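Local coordinates for protein myosin-2 (Saccharomyces cerevisiae, PDB 6IXO) that carries organelles and other cargo along actin cables as a class V myosin, this chain being its globular cargo-binding tail domain, at residues R49-P54 with S218-N223; K72-F77 with V141-E146; D204-F209 with E268-T273; I305-C310 with A316-L321. All coordinates share one frame; numbering follows the deposited sequence.

How the contacts relate
Four contacts sample an all-helical, elongated cargo-binding domain, and they illustrate how the character of helix packing follows its place in the fold. The centres of contacts 1 and 3 lie nearest the chain's centre, each about 15 Å from it, and both are buried; both draw on helix 202-218 or the loop that ends it. Contact 2, its centre about 29 Å out, is partly open, and contact 4, about 33 Å out, is buried apart from the exposed arginine; these two lie on opposite sides of the chain's centre. Contact 1 sets a valine against F219 and H220, contacts 2 and 4 rest on a leucine fork against a charged residue's stem and a small neighbour, and contact 3 alone uses a tryptophan face.

Contact 1: R49-P54 with S218-N223; sequences RDVVYP and SFHIEN
With CG1 of V51 set opposite the backbone N (chi1 177°) and CG2 beside that N, the valine straddles the chain at F219, one methyl on each of two different atoms. CG1 lies 3.9 Å from F219 CB. CG2 settles 4.0 Å from F219 CD1, and it approaches that ring obliquely. F219 itself has CG opposite its carbonyl carbon (chi1 -66°), which carries the ring off to one side, with its root and nearer rim left against the valine. The same methyl, CG2 of V51, also comes within 4.3 Å of H220 CD2, again at a slant to the ring.

The loop that receives the valine has a defined form. Helix 202-218 closes in a Schellman motif with H220, at positive phi (59°), as the C-prime residue: I221 N bonds back to M216 O and H220 N to K217 O. H220 points its CB toward V51 at this turn, while the imidazole's NE2 is held by L46 O, just upstream of the segment 49-54. S218 OG is engaged by W214 O and G41 N, and S218 O sits 3.4 Å above the plane of the H220 imidazole. The carbonyl of V51 accepts a bond from N107 ND2, and F219 also packs on V102, so that helix 97-124 contacts both segments through N107 and V102.

Contact 2: K72-F77 with V141-E146; sequences KQSESF and VSLVTE
L143 reaches across to S74 and E75 with its two methyls, and a walk along 141-146 shows how one turn of helix divides its duties. V141 makes no contact with 72-77 and packs on I122 and L123 of helix 97-124, yet its carbonyl oxygen is taken twice: by T145 N in the regular helical bond, and by T145 OG1 at 2.6 Å. The hydroxyl stands 36° above the carbonyl plane, and the two donors arrive from opposite faces of it.

L143 follows as the bridging residue. Its CG lies opposite the backbone N (chi1 163°), which extends the branch point outward over the gap. CD1 presses on the aliphatic part of E75, 3.6 Å from its CG, where the two side chains pass at a slant. CD2 meets S74 OG at 4.1 Å, a van der Waals approach of a methyl; the hydroxyl's polar partner is T71 O, one turn back in its own helix.

At the end of the segment E146 points its CB toward the other helix, and its OE1 stands 5.1 Å from E75 OE1. Two like charges at this separation would be expected to disfavour each other mildly, although E75 and E146 are both exposed to solvent.

In the wider bundle, V144 and T145 also lean on helix 97-124, S74 and F77 pack against helix 53-67, and Q73 and F77 touch helix 20-32, so helices 71-90 and 134-180 meet here flanked by these three.

Contact 3: D204-F209 with E268-T273; sequences DILTFF and EEWCKT
The carbonyl oxygen of W270, the residue whose indole meets F209 and L206, has several partners near the end of helix 254-273. T273 OG1 reaches it at 3.2 Å, standing 35° out of the carbonyl plane; T273 N adds a weak bond, and H274 ND1 another bond.

Across the contact F209 CB sits over one face of the indole, 3.8 Å from the centroid of the six-membered ring and 16° off its normal, a true CH-pi approach. The phenyl ring then leans away, its plane at 51° to the indole, in an oblique pairing. F209 O also touches W270 CZ2 at 3.4 Å. Because CG of W270 is opposite its backbone N (chi1 176°), the ring projects straight toward helix 202-218, and L206 CD2 fills in beside its stem, 3.8 Å from W270 CB.

Here two helices of the Dilute region pack together, with L233 and L234 of helix 223-247 against F209. Apolar and CH-pi packing is supplemented by a polar link between the same helices, from W270 NE1 to N210 OD1 just outside segment 204-209. That bond and the stacked ring of H274 hold the indole's rotation, whereas the carbonyl bonds serve the backbone near the helix end.

Contact 4: I305-C310 with A316-L321; sequences ILRGIC and AQLQKL
L318 points its two methyls at two different residues, R307 on helix 300-309 and C310 just past its end. The forked end of the leucine spans the pair, one methyl to each, and the orientation of each partner decides how it is met. The leucine has its CG opposite the carbonyl carbon (chi1 -67°) with the chain then running out straight, so that the fork spreads over the gap toward segment 305-310. CD1 comes to R307 CG at 3.8 Å, and the two side chains cross at about a right angle, the leucine tip against the flank of the arginine stem. Beyond that point R307 bends at chi3 (63°), and the touching part is confined to its aliphatic root; I345 of helix 336-350 also contacts this side chain.

CD2 takes the other direction and rests 3.9 Å from C310 CB. This is its closest approach to the cysteine, with SG a little farther off. C310 is the first residue past helix 300-309 to abandon helical angles, so L318 packs just where the helix ends. L306 also points its CB this way but stays farther off.

The contact joins two consecutive helices of the DIL region, 300-309 and 315-323, linked by a five-residue connection. L292 of helix 284-294 and L313 of the connection cover more of L318. Chemically, the contact is mainly carbon against carbon: cohesion comes from burying the leucine, with the arginine's methylenes serving as its solvent-side wall while the charged end lies beyond.

Contact 1: R49-P54 with S218-N223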
loop_
_atom_site.group_PDB
_atom_site.type_symbol
_atom_site.label_atom_id
_atom_site.label_comp_id
_atom_site.label_asym_id
_atom_site.label_seq_id
_atom_site.Cartn_x
_atom_site.Cartn_y
_atom_site.Cartn_z
ATOM N N ARG A 49 19.306 7.636 4.938
ATOM C CA ARG A 49 19.286 9.052 4.590
ATOM C C ARG A 49 18.937 9.307 3.106
ATOM O O ARG A 49 18.410 10.361 2.785
ATOM C CB ARG A 49 20.623 9.725 4.958
ATOM C CG ARG A 49 21.732 9.549 3.949
ATOM C CD ARG A 49 23.032 10.130 4.517
ATOM N NE ARG A 49 24.063 10.308 3.500
ATOM C CZ ARG A 49 25.148 11.063 3.665
ATOM N NH1 ARG A 49 25.342 11.726 4.805
ATOM N NH2 ARG A 49 26.036 11.168 2.686
ATOM N N ASP A 50 19.212 8.348 2.219
ATOM C CA ASP A 50 18.865 8.471 0.794
ATOM C C ASP A 50 17.357 8.351 0.556
ATOM O O ASP A 50 16.829 8.821 -0.452
ATOM C CB ASP A 50 19.584 7.398 -0.037
ATOM C CG ASP A 50 21.103 7.532 -0.001
ATOM O OD1 ASP A 50 21.605 8.670 0.160
ATOM O OD2 ASP A 50 21.788 6.489 -0.143
ATOM N N VAL A 51 16.674 7.707 1.492
ATOM C CA VAL A 51 15.256 7.470 1.380
ATOM C C VAL A 51 14.468 8.599 2.041
ATOM O O VAL A 51 13.516 9.114 1.477
ATOM C CB VAL A 51 14.855 6.123 2.016
ATOM C CG1 VAL A 51 13.345 5.938 1.944
ATOM C CG2 VAL A 51 15.581 4.970 1.301
ATOM N N VAL A 52 14.871 8.998 3.242
ATOM C CA VAL A 52 14.053 9.981 3.931
ATOM C C VAL A 52 14.719 11.366 3.934
ATOM O O VAL A 52 14.582 12.100 4.902
ATOM C CB VAL A 52 13.723 9.499 5.378
ATOM C CG1 VAL A 52 12.776 8.215 5.301
ATOM C CG2 VAL A 52 14.985 9.217 6.187
ATOM N N TYR A 53 15.407 11.735 2.848
ATOM C CA TYR A 53 16.123 13.024 2.859
ATOM C C TYR A 53 15.136 14.219 2.990
ATOM O O TYR A 53 15.468 15.209 3.678
ATOM C CB TYR A 53 17.049 13.175 1.619
ATOM C CG TYR A 53 16.321 13.370 0.311
ATOM C CD1 TYR A 53 15.937 14.647 -0.108
ATOM C CD2 TYR A 53 15.996 12.272 -0.517
ATOM C CE1 TYR A 53 15.251 14.838 -1.291
ATOM C CE2 TYR A 53 15.314 12.461 -1.714
ATOM C CZ TYR A 53 14.935 13.742 -2.096
ATOM O OH TYR A 53 14.232 13.954 -3.282
ATOM N N PRO A 54 13.918 14.146 2.414
ATOM C CA PRO A 54 13.020 15.289 2.634
ATOM C C PRO A 54 12.591 15.413 4.077
ATOM O O PRO A 54 12.644 16.526 4.614
ATOM C CB PRO A 54 11.799 14.968 1.742
ATOM C CG PRO A 54 12.353 14.075 0.701
ATOM C CD PRO A 54 13.285 13.187 1.449
ATOM N N SER A 218 13.816 -2.165 0.115
ATOM C CA SER A 218 14.954 -1.278 -0.117
ATOM C C SER A 218 14.769 0.011 0.643
ATOM O O SER A 218 15.768 0.626 1.051
ATOM C CB SER A 218 15.152 -0.954 -1.591
ATOM O OG SER A 218 15.506 -2.109 -2.338
ATOM N N PHE A 219 13.511 0.436 0.816
ATOM C CA PHE A 219 13.266 1.726 1.479
ATOM C C PHE A 219 13.093 1.558 2.976
ATOM O O PHE A 219 12.606 2.479 3.639
ATOM C CB PHE A 219 12.031 2.450 0.905
ATOM C CG PHE A 219 12.192 2.887 -0.527
ATOM C CD1 PHE A 219 13.391 2.669 -1.209
ATOM C CD2 PHE A 219 11.126 3.482 -1.211
ATOM C CE1 PHE A 219 13.543 3.037 -2.545
ATOM C CE2 PHE A 219 11.268 3.858 -2.538
ATOM C CZ PHE A 219 12.488 3.632 -3.210
ATOM N N HIS A 220 13.475 0.383 3.487
ATOM C CA HIS A 220 13.475 0.092 4.917
ATOM C C HIS A 220 12.094 0.252 5.541
ATOM O O HIS A 220 11.954 0.789 6.617
ATOM C CB HIS A 220 14.497 1.005 5.638
ATOM C CG HIS A 220 15.839 1.019 4.977
ATOM N ND1 HIS A 220 16.689 -0.067 5.007
ATOM C CD2 HIS A 220 16.464 1.969 4.244
ATOM C CE1 HIS A 220 17.790 0.225 4.340
ATOM N NE2 HIS A 220 17.681 1.452 3.866
ATOM N N ILE A 221 11.070 -0.224 4.861
ATOM C CA ILE A 221 9.718 -0.130 5.394
ATOM C C ILE A 221 9.454 -1.304 6.302
ATOM O O ILE A 221 9.800 -2.435 5.969
ATOM C CB ILE A 221 8.646 -0.138 4.280
ATOM C CG1 ILE A 221 8.840 1.054 3.355
ATOM C CG2 ILE A 221 7.243 -0.090 4.897
ATOM C CD1 ILE A 221 8.724 2.372 4.080
ATOM N N GLU A 222 8.806 -1.041 7.425
ATOM C CA GLU A 222 8.477 -2.077 8.405
ATOM C C GLU A 222 7.629 -3.236 7.776
ATOM O O GLU A 222 6.655 -2.986 7.068
ATOM C CB GLU A 222 7.768 -1.393 9.591
ATOM C CG GLU A 222 8.694 -0.429 10.474
ATOM C CD GLU A 222 8.794 1.070 10.004
ATOM O OE1 GLU A 222 9.183 1.944 10.850
ATOM O OE2 GLU A 222 8.524 1.395 8.813
ATOM N N ASN A 223 8.026 -4.492 8.022
ATOM C CA ASN A 223 7.389 -5.648 7.382
ATOM C C ASN A 223 5.876 -5.750 7.613
ATOM O O ASN A 223 5.151 -6.279 6.761
ATOM C CB ASN A 223 8.061 -6.955 7.841
ATOM C CG ASN A 223 9.317 -7.290 7.038
ATOM O OD1 ASN A 223 9.566 -6.713 5.971
ATOM N ND2 ASN A 223 10.116 -8.235 7.546
#

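Contact 2: K72-F77 with V141-E146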
loop_
_atom_site.group_PDB
_atom_site.type_symbol
_atom_site.label_atom_id
_atom_site.label_comp_id
_atom_site.label_asym_id
_atom_site.label_seq_id
_atom_site.Cartn_x
_atom_site.Cartn_y
_atom_site.Cartn_z
ATOM N N LYS A 72 5.009 30.770 15.132
ATOM C CA LYS A 72 4.127 31.184 14.039
ATOM C C LYS A 72 4.680 30.825 12.661
ATOM O O LYS A 72 3.926 30.425 11.774
ATOM C CB LYS A 72 3.882 32.689 14.111
ATOM C CG LYS A 72 3.161 33.304 12.917
ATOM C CD LYS A 72 3.004 34.821 13.124
ATOM C CE LYS A 72 2.098 35.462 12.078
ATOM N NZ LYS A 72 1.784 36.884 12.409
ATOM N N GLN A 73 5.990 30.984 12.468
ATOM C CA GLN A 73 6.608 30.615 11.199
ATOM C C GLN A 73 6.478 29.102 11.002
ATOM O O GLN A 73 6.296 28.642 9.878
ATOM C CB GLN A 73 8.085 31.020 11.125
ATOM C CG GLN A 73 8.354 32.513 10.885
ATOM C CD GLN A 73 8.086 33.390 12.096
ATOM O OE1 GLN A 73 7.857 32.903 13.216
ATOM N NE2 GLN A 73 8.129 34.702 11.877
ATOM N N SER A 74 6.581 28.338 12.092
ATOM C CA SER A 74 6.525 26.883 11.983
ATOM C C SER A 74 5.123 26.443 11.599
ATOM O O SER A 74 4.945 25.508 10.810
ATOM C CB SER A 74 6.951 26.216 13.290
ATOM O OG SER A 74 6.016 26.477 14.323
ATOM N N GLU A 75 4.120 27.135 12.121
ATOM C CA GLU A 75 2.756 26.753 11.816
ATOM C C GLU A 75 2.440 26.968 10.327
ATOM O O GLU A 75 1.858 26.096 9.675
ATOM C CB GLU A 75 1.786 27.519 12.704
ATOM C CG GLU A 75 0.773 26.596 13.368
ATOM C CD GLU A 75 -0.319 27.348 14.109
ATOM O OE1 GLU A 75 -1.480 26.875 14.089
ATOM O OE2 GLU A 75 -0.016 28.407 14.708
ATOM N N SER A 76 2.852 28.122 9.802
ATOM C CA SER A 76 2.770 28.443 8.377
ATOM C C SER A 76 3.487 27.408 7.507
ATOM O O SER A 76 2.917 26.833 6.562
ATOM C CB SER A 76 3.362 29.836 8.134
ATOM O OG SER A 76 3.789 30.011 6.796
ATOM N N PHE A 77 4.747 27.175 7.851
ATOM C CA PHE A 77 5.582 26.177 7.195
ATOM C C PHE A 77 4.925 24.776 7.187
ATOM O O PHE A 77 4.853 24.110 6.149
ATOM C CB PHE A 77 6.927 26.175 7.910
ATOM C CG PHE A 77 7.861 25.056 7.528
ATOM C CD1 PHE A 77 8.628 25.130 6.368
ATOM C CD2 PHE A 77 8.049 23.982 8.389
ATOM C CE1 PHE A 77 9.532 24.140 6.058
ATOM C CE2 PHE A 77 8.958 22.994 8.097
ATOM C CZ PHE A 77 9.703 23.072 6.924
ATOM N N VAL A 141 3.140 23.214 23.758
ATOM C CA VAL A 141 2.790 21.805 23.905
ATOM C C VAL A 141 1.550 21.508 23.073
ATOM O O VAL A 141 1.433 20.444 22.433
ATOM C CB VAL A 141 2.540 21.452 25.387
ATOM C CG1 VAL A 141 2.069 19.987 25.535
ATOM C CG2 VAL A 141 3.796 21.646 26.150
ATOM N N SER A 142 0.633 22.468 23.070
ATOM C CA SER A 142 -0.638 22.343 22.366
ATOM C C SER A 142 -0.423 22.300 20.849
ATOM O O SER A 142 -1.050 21.517 20.135
ATOM C CB SER A 142 -1.558 23.502 22.771
ATOM O OG SER A 142 -2.832 23.346 22.169
ATOM N N LEU A 143 0.500 23.129 20.371
ATOM C CA LEU A 143 0.890 23.130 18.963
ATOM C C LEU A 143 1.507 21.807 18.512
ATOM O O LEU A 143 1.174 21.279 17.450
ATOM C CB LEU A 143 1.886 24.273 18.710
ATOM C CG LEU A 143 2.743 24.243 17.434
ATOM C CD1 LEU A 143 1.950 24.657 16.219
ATOM C CD2 LEU A 143 3.972 25.132 17.581
ATOM N N VAL A 144 2.432 21.282 19.304
ATOM C CA VAL A 144 3.120 20.064 18.902
ATOM C C VAL A 144 2.144 18.893 18.982
ATOM O O VAL A 144 2.196 17.965 18.171
ATOM C CB VAL A 144 4.364 19.794 19.787
ATOM C CG1 VAL A 144 5.058 18.480 19.379
ATOM C CG2 VAL A 144 5.323 20.958 19.676
ATOM N N THR A 145 1.254 18.933 19.967
ATOM C CA THR A 145 0.261 17.876 20.078
ATOM C C THR A 145 -0.644 17.849 18.844
ATOM O O THR A 145 -0.934 16.784 18.327
ATOM C CB THR A 145 -0.576 18.050 21.328
ATOM O OG1 THR A 145 0.296 18.054 22.462
ATOM C CG2 THR A 145 -1.588 16.901 21.453
ATOM N N GLU A 146 -1.075 19.017 18.373
ATOM C CA GLU A 146 -1.896 19.107 17.158
ATOM C C GLU A 146 -1.112 18.663 15.954
ATOM O O GLU A 146 -1.667 18.049 15.020
ATOM C CB GLU A 146 -2.398 20.531 16.922
ATOM C CG GLU A 146 -3.399 21.013 17.939
ATOM C CD GLU A 146 -3.861 22.430 17.656
ATOM O OE1 GLU A 146 -3.529 22.951 16.563
ATOM O OE2 GLU A 146 -4.553 23.014 18.523
#

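Contact 3: D204-F209 with E268-T273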
loop_
_atom_site.group_PDB
_atom_site.type_symbol
_atom_site.label_atom_id
_atom_site.label_comp_id
_atom_site.label_asym_id
_atom_site.label_seq_id
_atom_site.Cartn_x
_atom_site.Cartn_y
_atom_site.Cartn_z
ATOM N N ASP A 204 2.960 -9.608 -15.654
ATOM C CA ASP A 204 2.791 -8.217 -15.301
ATOM C C ASP A 204 2.342 -8.111 -13.863
ATOM O O ASP A 204 2.714 -7.161 -13.169
ATOM C CB ASP A 204 1.790 -7.515 -16.200
ATOM C CG ASP A 204 2.215 -7.534 -17.646
ATOM O OD1 ASP A 204 3.376 -7.183 -17.932
ATOM O OD2 ASP A 204 1.396 -7.973 -18.479
ATOM N N ILE A 205 1.523 -9.067 -13.432
ATOM C CA ILE A 205 1.031 -9.061 -12.056
ATOM C C ILE A 205 2.163 -9.366 -11.076
ATOM O O ILE A 205 2.287 -8.735 -10.005
ATOM C CB ILE A 205 -0.102 -10.097 -11.866
ATOM C CG1 ILE A 205 -1.275 -9.752 -12.794
ATOM C CG2 ILE A 205 -0.582 -10.105 -10.424
ATOM C CD1 ILE A 205 -1.818 -8.278 -12.601
ATOM N N LEU A 206 2.984 -10.352 -11.428
ATOM C CA LEU A 206 4.117 -10.663 -10.568
ATOM C C LEU A 206 5.091 -9.477 -10.490
ATOM O O LEU A 206 5.620 -9.169 -9.418
ATOM C CB LEU A 206 4.832 -11.917 -11.091
ATOM C CG LEU A 206 3.905 -13.124 -10.943
ATOM C CD1 LEU A 206 4.547 -14.307 -11.641
ATOM C CD2 LEU A 206 3.723 -13.432 -9.494
ATOM N N THR A 207 5.334 -8.820 -11.625
ATOM C CA THR A 207 6.206 -7.639 -11.649
ATOM C C THR A 207 5.689 -6.586 -10.677
ATOM O O THR A 207 6.444 -5.963 -9.923
ATOM C CB THR A 207 6.280 -7.048 -13.061
ATOM O OG1 THR A 207 7.017 -7.942 -13.885
ATOM C CG2 THR A 207 6.982 -5.683 -13.056
ATOM N N PHE A 208 4.380 -6.404 -10.686
ATOM C CA PHE A 208 3.723 -5.412 -9.840
ATOM C C PHE A 208 3.900 -5.706 -8.349
ATOM O O PHE A 208 4.280 -4.823 -7.564
ATOM C CB PHE A 208 2.227 -5.359 -10.237
ATOM C CG PHE A 208 1.343 -4.517 -9.329
ATOM C CD1 PHE A 208 0.971 -3.240 -9.710
ATOM C CD2 PHE A 208 0.831 -5.030 -8.135
ATOM C CE1 PHE A 208 0.099 -2.462 -8.892
ATOM C CE2 PHE A 208 -0.023 -4.283 -7.333
ATOM C CZ PHE A 208 -0.393 -2.992 -7.712
ATOM N N PHE A 209 3.592 -6.931 -7.940
ATOM C CA PHE A 209 3.818 -7.307 -6.546
ATOM C C PHE A 209 5.321 -7.347 -6.191
ATOM O O PHE A 209 5.723 -6.924 -5.085
ATOM C CB PHE A 209 3.174 -8.664 -6.235
ATOM C CG PHE A 209 1.715 -8.575 -6.004
ATOM C CD1 PHE A 209 1.217 -8.167 -4.770
ATOM C CD2 PHE A 209 0.813 -8.861 -7.038
ATOM C CE1 PHE A 209 -0.156 -8.050 -4.551
ATOM C CE2 PHE A 209 -0.565 -8.749 -6.834
ATOM C CZ PHE A 209 -1.058 -8.341 -5.589
ATOM N N GLU A 268 0.289 -17.459 -5.807
ATOM C CA GLU A 268 0.442 -18.098 -4.498
ATOM C C GLU A 268 1.891 -18.492 -4.169
ATOM O O GLU A 268 2.340 -18.372 -3.013
ATOM C CB GLU A 268 -0.498 -19.318 -4.442
ATOM C CG GLU A 268 -0.560 -20.072 -3.139
ATOM C CD GLU A 268 -1.426 -21.357 -3.290
ATOM O OE1 GLU A 268 -1.497 -21.890 -4.418
ATOM O OE2 GLU A 268 -2.043 -21.813 -2.307
ATOM N N GLU A 269 2.640 -18.951 -5.172
ATOM C CA GLU A 269 4.021 -19.393 -4.936
ATOM C C GLU A 269 4.916 -18.149 -4.705
ATOM O O GLU A 269 5.866 -18.188 -3.953
ATOM C CB GLU A 269 4.518 -20.223 -6.119
ATOM C CG GLU A 269 3.855 -21.602 -6.183
ATOM C CD GLU A 269 4.475 -22.537 -5.173
ATOM O OE1 GLU A 269 5.674 -22.328 -4.799
ATOM O OE2 GLU A 269 3.788 -23.489 -4.755
ATOM N N TRP A 270 4.578 -17.054 -5.372
ATOM C CA TRP A 270 5.282 -15.800 -5.128
ATOM C C TRP A 270 5.110 -15.398 -3.644
ATOM O O TRP A 270 6.087 -14.997 -2.966
ATOM C CB TRP A 270 4.767 -14.684 -6.066
ATOM C CG TRP A 270 5.421 -13.358 -5.765
ATOM C CD1 TRP A 270 6.574 -12.856 -6.314
ATOM C CD2 TRP A 270 4.973 -12.394 -4.820
ATOM N NE1 TRP A 270 6.866 -11.625 -5.764
ATOM C CE2 TRP A 270 5.891 -11.314 -4.853
ATOM C CE3 TRP A 270 3.869 -12.321 -3.959
ATOM C CZ2 TRP A 270 5.759 -10.192 -4.027
ATOM C CZ3 TRP A 270 3.731 -11.185 -3.149
ATOM C CH2 TRP A 270 4.673 -10.153 -3.191
ATOM N N CYS A 271 3.877 -15.495 -3.141
ATOM C CA CYS A 271 3.566 -15.182 -1.735
ATOM C C CYS A 271 4.437 -15.978 -0.799
ATOM O O CYS A 271 4.985 -15.453 0.180
ATOM C CB CYS A 271 2.094 -15.462 -1.438
ATOM S SG CYS A 271 0.996 -14.276 -2.226
ATOM N N LYS A 272 4.604 -17.252 -1.126
ATOM C CA LYS A 272 5.404 -18.123 -0.301
ATOM C C LYS A 272 6.884 -17.736 -0.218
ATOM O O LYS A 272 7.526 -17.990 0.781
ATOM C CB LYS A 272 5.287 -19.582 -0.807
ATOM C CG LYS A 272 3.926 -20.202 -0.568
ATOM C CD LYS A 272 3.897 -21.624 -1.114
ATOM C CE LYS A 272 2.484 -22.089 -1.442
ATOM N NZ LYS A 272 1.662 -22.543 -0.283
ATOM N N THR A 273 7.448 -17.150 -1.261
ATOM C CA THR A 273 8.860 -16.838 -1.170
ATOM C C THR A 273 9.098 -15.388 -0.781
ATOM O O THR A 273 10.247 -14.950 -0.695
ATOM C CB THR A 273 9.569 -17.111 -2.478
ATOM O OG1 THR A 273 8.798 -16.559 -3.551
ATOM C CG2 THR A 273 9.700 -18.595 -2.650
#

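Contact 4: I305-C310 with A316-L321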
loop_
_atom_site.group_PDB
_atom_site.type_symbol
_atom_site.label_atom_id
_atom_site.label_comp_id
_atom_site.label_asym_id
_atom_site.label_seq_id
_atom_site.Cartn_x
_atom_site.Cartn_y
_atom_site.Cartn_z
ATOM N N ILE A 305 -18.040 -34.170 -1.854
ATOM C CA ILE A 305 -16.605 -33.942 -1.690
ATOM C C ILE A 305 -16.210 -32.522 -2.149
ATOM O O ILE A 305 -15.429 -31.828 -1.484
ATOM C CB ILE A 305 -15.785 -34.997 -2.464
ATOM C CG1 ILE A 305 -16.003 -36.386 -1.862
ATOM C CG2 ILE A 305 -14.300 -34.664 -2.450
ATOM C CD1 ILE A 305 -15.605 -37.522 -2.799
ATOM N N LEU A 306 -16.758 -32.111 -3.287
ATOM C CA LEU A 306 -16.517 -30.789 -3.848
ATOM C C LEU A 306 -16.908 -29.697 -2.843
ATOM O O LEU A 306 -16.228 -28.678 -2.706
ATOM C CB LEU A 306 -17.297 -30.631 -5.154
ATOM C CG LEU A 306 -17.326 -29.249 -5.800
ATOM C CD1 LEU A 306 -15.936 -28.905 -6.309
ATOM C CD2 LEU A 306 -18.329 -29.223 -6.938
ATOM N N ARG A 307 -17.995 -29.922 -2.114
ATOM C CA ARG A 307 -18.419 -28.941 -1.116
ATOM C C ARG A 307 -17.396 -28.755 -0.005
ATOM O O ARG A 307 -17.181 -27.631 0.451
ATOM C CB ARG A 307 -19.751 -29.341 -0.515
ATOM C CG ARG A 307 -20.882 -29.282 -1.502
ATOM C CD ARG A 307 -22.145 -29.849 -0.870
ATOM N NE ARG A 307 -22.570 -29.048 0.277
ATOM C CZ ARG A 307 -23.498 -29.440 1.149
ATOM N NH1 ARG A 307 -24.084 -30.621 1.008
ATOM N NH2 ARG A 307 -23.832 -28.654 2.164
ATOM N N GLY A 308 -16.770 -29.849 0.435
ATOM C CA GLY A 308 -15.706 -29.762 1.427
ATOM C C GLY A 308 -14.440 -29.127 0.882
ATOM O O GLY A 308 -13.736 -28.405 1.602
ATOM N N ILE A 309 -14.126 -29.383 -0.387
ATOM C CA ILE A 309 -12.981 -28.723 -1.009
ATOM C C ILE A 309 -13.235 -27.224 -1.141
ATOM O O ILE A 309 -12.355 -26.402 -0.865
ATOM C CB ILE A 309 -12.673 -29.301 -2.393
ATOM C CG1 ILE A 309 -12.238 -30.771 -2.266
ATOM C CG2 ILE A 309 -11.625 -28.454 -3.089
ATOM C CD1 ILE A 309 -12.177 -31.530 -3.594
ATOM N N CYS A 310 -14.455 -26.874 -1.527
ATOM C CA CYS A 310 -14.817 -25.481 -1.795
ATOM C C CYS A 310 -15.454 -24.810 -0.585
ATOM O O CYS A 310 -16.526 -24.220 -0.696
ATOM C CB CYS A 310 -15.758 -25.433 -2.998
ATOM S SG CYS A 310 -14.918 -26.050 -4.478
ATOM N N ALA A 316 -25.031 -21.401 -3.576
ATOM C CA ALA A 316 -25.511 -20.669 -4.753
ATOM C C ALA A 316 -24.357 -20.407 -5.723
ATOM O O ALA A 316 -24.548 -20.397 -6.937
ATOM C CB ALA A 316 -26.184 -19.343 -4.342
ATOM N N GLN A 317 -23.162 -20.152 -5.185
ATOM C CA GLN A 317 -21.979 -19.985 -6.033
ATOM C C GLN A 317 -21.581 -21.294 -6.711
ATOM O O GLN A 317 -21.235 -21.290 -7.893
ATOM C CB GLN A 317 -20.786 -19.448 -5.232
ATOM C CG GLN A 317 -21.027 -17.990 -4.764
ATOM C CD GLN A 317 -20.025 -17.530 -3.697
ATOM O OE1 GLN A 317 -19.490 -18.342 -2.946
ATOM N NE2 GLN A 317 -19.806 -16.215 -3.615
ATOM N N LEU A 318 -21.578 -22.385 -5.957
ATOM C CA LEU A 318 -21.335 -23.712 -6.542
ATOM C C LEU A 318 -22.298 -23.942 -7.695
ATOM O O LEU A 318 -21.921 -24.455 -8.757
ATOM C CB LEU A 318 -21.515 -24.821 -5.502
ATOM C CG LEU A 318 -20.479 -24.817 -4.383
ATOM C CD1 LEU A 318 -20.735 -25.941 -3.393
ATOM C CD2 LEU A 318 -19.088 -24.923 -4.960
ATOM N N GLN A 319 -23.558 -23.564 -7.486
ATOM C CA GLN A 319 -24.563 -23.860 -8.505
ATOM C C GLN A 319 -24.331 -23.069 -9.788
ATOM O O GLN A 319 -24.470 -23.622 -10.868
ATOM C CB GLN A 319 -25.969 -23.579 -7.981
ATOM C CG GLN A 319 -27.044 -23.855 -9.020
ATOM C CD GLN A 319 -28.410 -23.532 -8.487
ATOM O OE1 GLN A 319 -28.552 -22.638 -7.665
ATOM N NE2 GLN A 319 -29.422 -24.269 -8.928
ATOM N N LYS A 320 -24.021 -21.771 -9.670
ATOM C CA LYS A 320 -23.721 -20.955 -10.851
ATOM C C LYS A 320 -22.550 -21.517 -11.627
ATOM O O LYS A 320 -22.563 -21.574 -12.851
ATOM C CB LYS A 320 -23.378 -19.502 -10.466
ATOM C CG LYS A 320 -24.536 -18.667 -10.005
ATOM C CD LYS A 320 -25.514 -18.383 -11.125
ATOM C CE LYS A 320 -26.755 -17.677 -10.583
ATOM N NZ LYS A 320 -27.654 -17.247 -11.669
ATOM N N LEU A 321 -21.501 -21.876 -10.901
ATOM C CA LEU A 321 -20.285 -22.351 -11.546
ATOM C C LEU A 321 -20.543 -23.685 -12.234
ATOM O O LEU A 321 -20.148 -23.877 -13.387
ATOM C CB LEU A 321 -19.165 -22.502 -10.537
ATOM C CG LEU A 321 -18.689 -21.151 -9.966
ATOM C CD1 LEU A 321 -17.766 -21.409 -8.791
ATOM C CD2 LEU A 321 -17.969 -20.342 -11.041
#